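Local coordinates for tube-forming protein in Mycobacterial Envelpe, TiME (Mycolicibacterium smegmatis, PDB 7CU9) that probably forms part of a tube across the mycobacterial outer envelope through which proteins may be secreted, at residues 62-68 with 84-90. Residues are numbered along the deposited sequence; the frame is centred on the assembly and turned at random.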
ATOM      1  N   ASP B  62       1.279 -16.627  33.256  1.00 10.73           N
ATOM      2  CA  ASP B  62       1.222 -17.738  32.273  1.00 10.95           C
ATOM      3  C   ASP B  62       1.784 -17.323  30.911  1.00 10.25           C
ATOM      4  O   ASP B  62       1.656 -18.121  29.974  1.00 10.12           O
ATOM      5  CB  ASP B  62      -0.197 -18.297  32.184  1.00 11.84           C
ATOM      6  CG  ASP B  62      -0.537 -19.115  33.418  1.00 12.96           C
ATOM      7  OD1 ASP B  62       0.317 -19.934  33.833  1.00 13.42           O
ATOM      8  OD2 ASP B  62      -1.638 -18.917  33.975  1.00 14.83           O
ATOM      9  N   LEU B  63       2.427 -16.161  30.795  1.00  9.62           N
ATOM     10  CA  LEU B  63       3.152 -15.818  29.544  1.00  9.67           C
ATOM     11  C   LEU B  63       4.422 -16.672  29.470  1.00  9.41           C
ATOM     12  O   LEU B  63       5.317 -16.505  30.325  1.00  9.64           O
ATOM     13  CB  LEU B  63       3.479 -14.326  29.491  1.00  9.74           C
ATOM     14  CG  LEU B  63       4.157 -13.873  28.197  1.00  9.80           C
ATOM     15  CD1 LEU B  63       3.221 -14.018  27.004  1.00  9.95           C
ATOM     16  CD2 LEU B  63       4.659 -12.443  28.326  1.00  9.93           C
ATOM     17  N   ALA B  64       4.490 -17.577  28.494  1.00  9.16           N
ATOM     18  CA  ALA B  64       5.632 -18.507  28.314  1.00  9.05           C
ATOM     19  C   ALA B  64       6.719 -17.849  27.464  1.00  9.18           C
ATOM     20  O   ALA B  64       7.901 -17.958  27.813  1.00  9.37           O
ATOM     21  CB  ALA B  64       5.152 -19.797  27.710  1.00  9.10           C
ATOM     22  N   SER B  65       6.341 -17.175  26.383  1.00  9.14           N
ATOM     23  CA  SER B  65       7.315 -16.542  25.466  1.00  9.15           C
ATOM     24  C   SER B  65       6.658 -15.364  24.758  1.00  9.22           C
ATOM     25  O   SER B  65       5.418 -15.296  24.695  1.00  9.19           O
ATOM     26  CB  SER B  65       7.871 -17.531  24.487  1.00  9.38           C
ATOM     27  OG  SER B  65       6.847 -18.042  23.656  1.00  9.54           O
ATOM     28  N   PHE B  66       7.496 -14.464  24.272  1.00  9.24           N
ATOM     29  CA  PHE B  66       7.038 -13.206  23.648  1.00  9.36           C
ATOM     30  C   PHE B  66       8.114 -12.688  22.710  1.00  9.67           C
ATOM     31  O   PHE B  66       9.297 -12.716  23.051  1.00 10.09           O
ATOM     32  CB  PHE B  66       6.697 -12.171  24.716  1.00  9.54           C
ATOM     33  CG  PHE B  66       6.179 -10.884  24.135  1.00  9.56           C
ATOM     34  CD1 PHE B  66       4.829 -10.716  23.874  1.00  9.92           C
ATOM     35  CD2 PHE B  66       7.058  -9.875  23.780  1.00  9.74           C
ATOM     36  CE1 PHE B  66       4.369  -9.541  23.302  1.00  9.78           C
ATOM     37  CE2 PHE B  66       6.594  -8.700  23.211  1.00  9.94           C
ATOM     38  CZ  PHE B  66       5.249  -8.535  22.979  1.00  9.90           C
ATOM     39  N   GLY B  67       7.684 -12.225  21.549  1.00  9.67           N
ATOM     40  CA  GLY B  67       8.566 -11.566  20.582  1.00  9.88           C
ATOM     41  C   GLY B  67       7.782 -10.610  19.719  1.00 10.24           C
ATOM     42  O   GLY B  67       6.570 -10.819  19.524  1.00  9.91           O
ATOM     43  N   GLY B  68       8.465  -9.613  19.186  1.00 10.41           N
ATOM     44  CA  GLY B  68       7.838  -8.672  18.253  1.00 10.56           C
ATOM     45  C   GLY B  68       8.874  -7.968  17.422  1.00 10.79           C
ATOM     46  O   GLY B  68      10.087  -8.207  17.612  1.00 10.70           O
ATOM     47  N   GLN B  84       4.514  -5.967  14.908  1.00  9.60           N
ATOM     48  CA  GLN B  84       4.035  -7.331  15.222  1.00  9.47           C
ATOM     49  C   GLN B  84       4.335  -7.635  16.686  1.00  9.32           C
ATOM     50  O   GLN B  84       5.397  -7.212  17.178  1.00  9.41           O
ATOM     51  CB  GLN B  84       4.765  -8.351  14.360  1.00  9.72           C
ATOM     52  CG  GLN B  84       4.508  -8.200  12.877  1.00  9.97           C
ATOM     53  CD  GLN B  84       5.464  -9.083  12.122  1.00 10.32           C
ATOM     54  OE1 GLN B  84       5.320 -10.303  12.088  1.00 10.65           O
ATOM     55  NE2 GLN B  84       6.489  -8.470  11.552  1.00 10.74           N
ATOM     56  N   ALA B  85       3.443  -8.365  17.348  1.00  8.96           N
ATOM     57  CA  ALA B  85       3.667  -8.881  18.713  1.00  8.90           C
ATOM     58  C   ALA B  85       3.044 -10.268  18.798  1.00  8.73           C
ATOM     59  O   ALA B  85       1.904 -10.434  18.346  1.00  9.20           O
ATOM     60  CB  ALA B  85       3.088  -7.947  19.745  1.00  9.09           C
ATOM     61  N   VAL B  86       3.786 -11.228  19.332  1.00  8.72           N
ATOM     62  CA  VAL B  86       3.304 -12.626  19.487  1.00  8.88           C
ATOM     63  C   VAL B  86       3.607 -13.059  20.915  1.00  8.82           C
ATOM     64  O   VAL B  86       4.779 -13.010  21.320  1.00  9.00           O
ATOM     65  CB  VAL B  86       3.942 -13.583  18.467  1.00  9.45           C
ATOM     66  CG1 VAL B  86       3.417 -14.997  18.638  1.00  9.72           C
ATOM     67  CG2 VAL B  86       3.731 -13.101  17.040  1.00  9.88           C
ATOM     68  N   GLY B  87       2.573 -13.480  21.632  1.00  8.60           N
ATOM     69  CA  GLY B  87       2.691 -14.043  22.985  1.00  8.84           C
ATOM     70  C   GLY B  87       2.193 -15.468  23.011  1.00  8.83           C
ATOM     71  O   GLY B  87       1.060 -15.717  22.561  1.00  8.91           O
ATOM     72  N   VAL B  88       3.002 -16.388  23.530  1.00  8.87           N
ATOM     73  CA  VAL B  88       2.581 -17.795  23.762  1.00  9.17           C
ATOM     74  C   VAL B  88       2.339 -17.951  25.257  1.00  8.95           C
ATOM     75  O   VAL B  88       3.252 -17.632  26.045  1.00  9.13           O
ATOM     76  CB  VAL B  88       3.615 -18.810  23.254  1.00  9.44           C
ATOM     77  CG1 VAL B  88       3.169 -20.238  23.537  1.00  9.56           C
ATOM     78  CG2 VAL B  88       3.914 -18.611  21.780  1.00  9.55           C
ATOM     79  N   PHE B  89       1.152 -18.412  25.623  1.00  9.29           N
ATOM     80  CA  PHE B  89       0.747 -18.621  27.029  1.00  9.39           C
ATOM     81  C   PHE B  89       0.764 -20.114  27.352  1.00  9.78           C
ATOM     82  O   PHE B  89       0.646 -20.943  26.450  1.00 10.06           O
ATOM     83  CB  PHE B  89      -0.621 -17.990  27.268  1.00  9.27           C
ATOM     84  CG  PHE B  89      -0.598 -16.491  27.118  1.00  9.08           C
ATOM     85  CD1 PHE B  89      -0.691 -15.907  25.865  1.00  9.20           C
ATOM     86  CD2 PHE B  89      -0.441 -15.668  28.225  1.00  9.11           C
ATOM     87  CE1 PHE B  89      -0.656 -14.529  25.726  1.00  9.08           C
ATOM     88  CE2 PHE B  89      -0.403 -14.289  28.084  1.00  9.23           C
ATOM     89  CZ  PHE B  89      -0.513 -13.722  26.835  1.00  9.24           C
ATOM     90  N   ALA B  90       0.900 -20.444  28.633  1.00 10.41           N
ATOM     91  CA  ALA B  90       0.946 -21.849  29.098  1.00 10.86           C
ATOM     92  C   ALA B  90      -0.391 -22.547  28.823  1.00 11.31           C
ATOM     93  O   ALA B  90      -0.402 -23.781  28.667  1.00 12.20           O
ATOM     94  CB  ALA B  90       1.297 -21.893  30.559  1.00 10.96           C
TER
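Asp-62 meets Ala-90 through its backbone: Ala-90 N donates to Asp-62 O at 2.8 Å, closing the antiparallel hairpin pair just before strand 63-72 and just after strand 77-89. The same oxygen receives a CA-H contact from Phe-89. Next comes Leu-63, whose CG lies anti to the backbone N (chi1 -177°), sending CD1 over one face of the Phe-89 ring, 3.9 Å from its centroid and offset toward the rim. Helix 92-103 also packs on this phenylalanine, through Ala-94, Ala-95 and Ala-98.

At Ala-64 the register slips by one residue. Ala-64 N and Ser-65 N both donate to Val-88 O, at 2.7 Å and 3.1 Å, both in the carbonyl plane; this is a classic beta bulge. Ser-65 returns the bond, its O accepting from Val-88 N at 2.9 Å, while its OG rests 3.3 Å from Val-88 CB and is hydrogen-bonded to Pro-5 O. Val-8 of helix 8-11 touches both side chains on that face.

Phe-66 turns to the Leu-63 face. Its ring lies obliquely beside the second strand, CD1 near Val-86 O and Gly-87 CA, and CZ 3.9 Å from Ala-85 CB; Phe-58 stacks edge-to-face with it. Gly-67 then forms a reciprocal pair with Val-86, Val-86 N lying 2.8 Å from Gly-67 O, almost straight beyond the carbonyl (175°).

The polar grip between the strands is thus wholly backbone, one carbonyl oxygen serving two successive N-H groups at the bulge, while their apolar side-chain contacts gather on the Leu-63, Phe-66 and Phe-89 face.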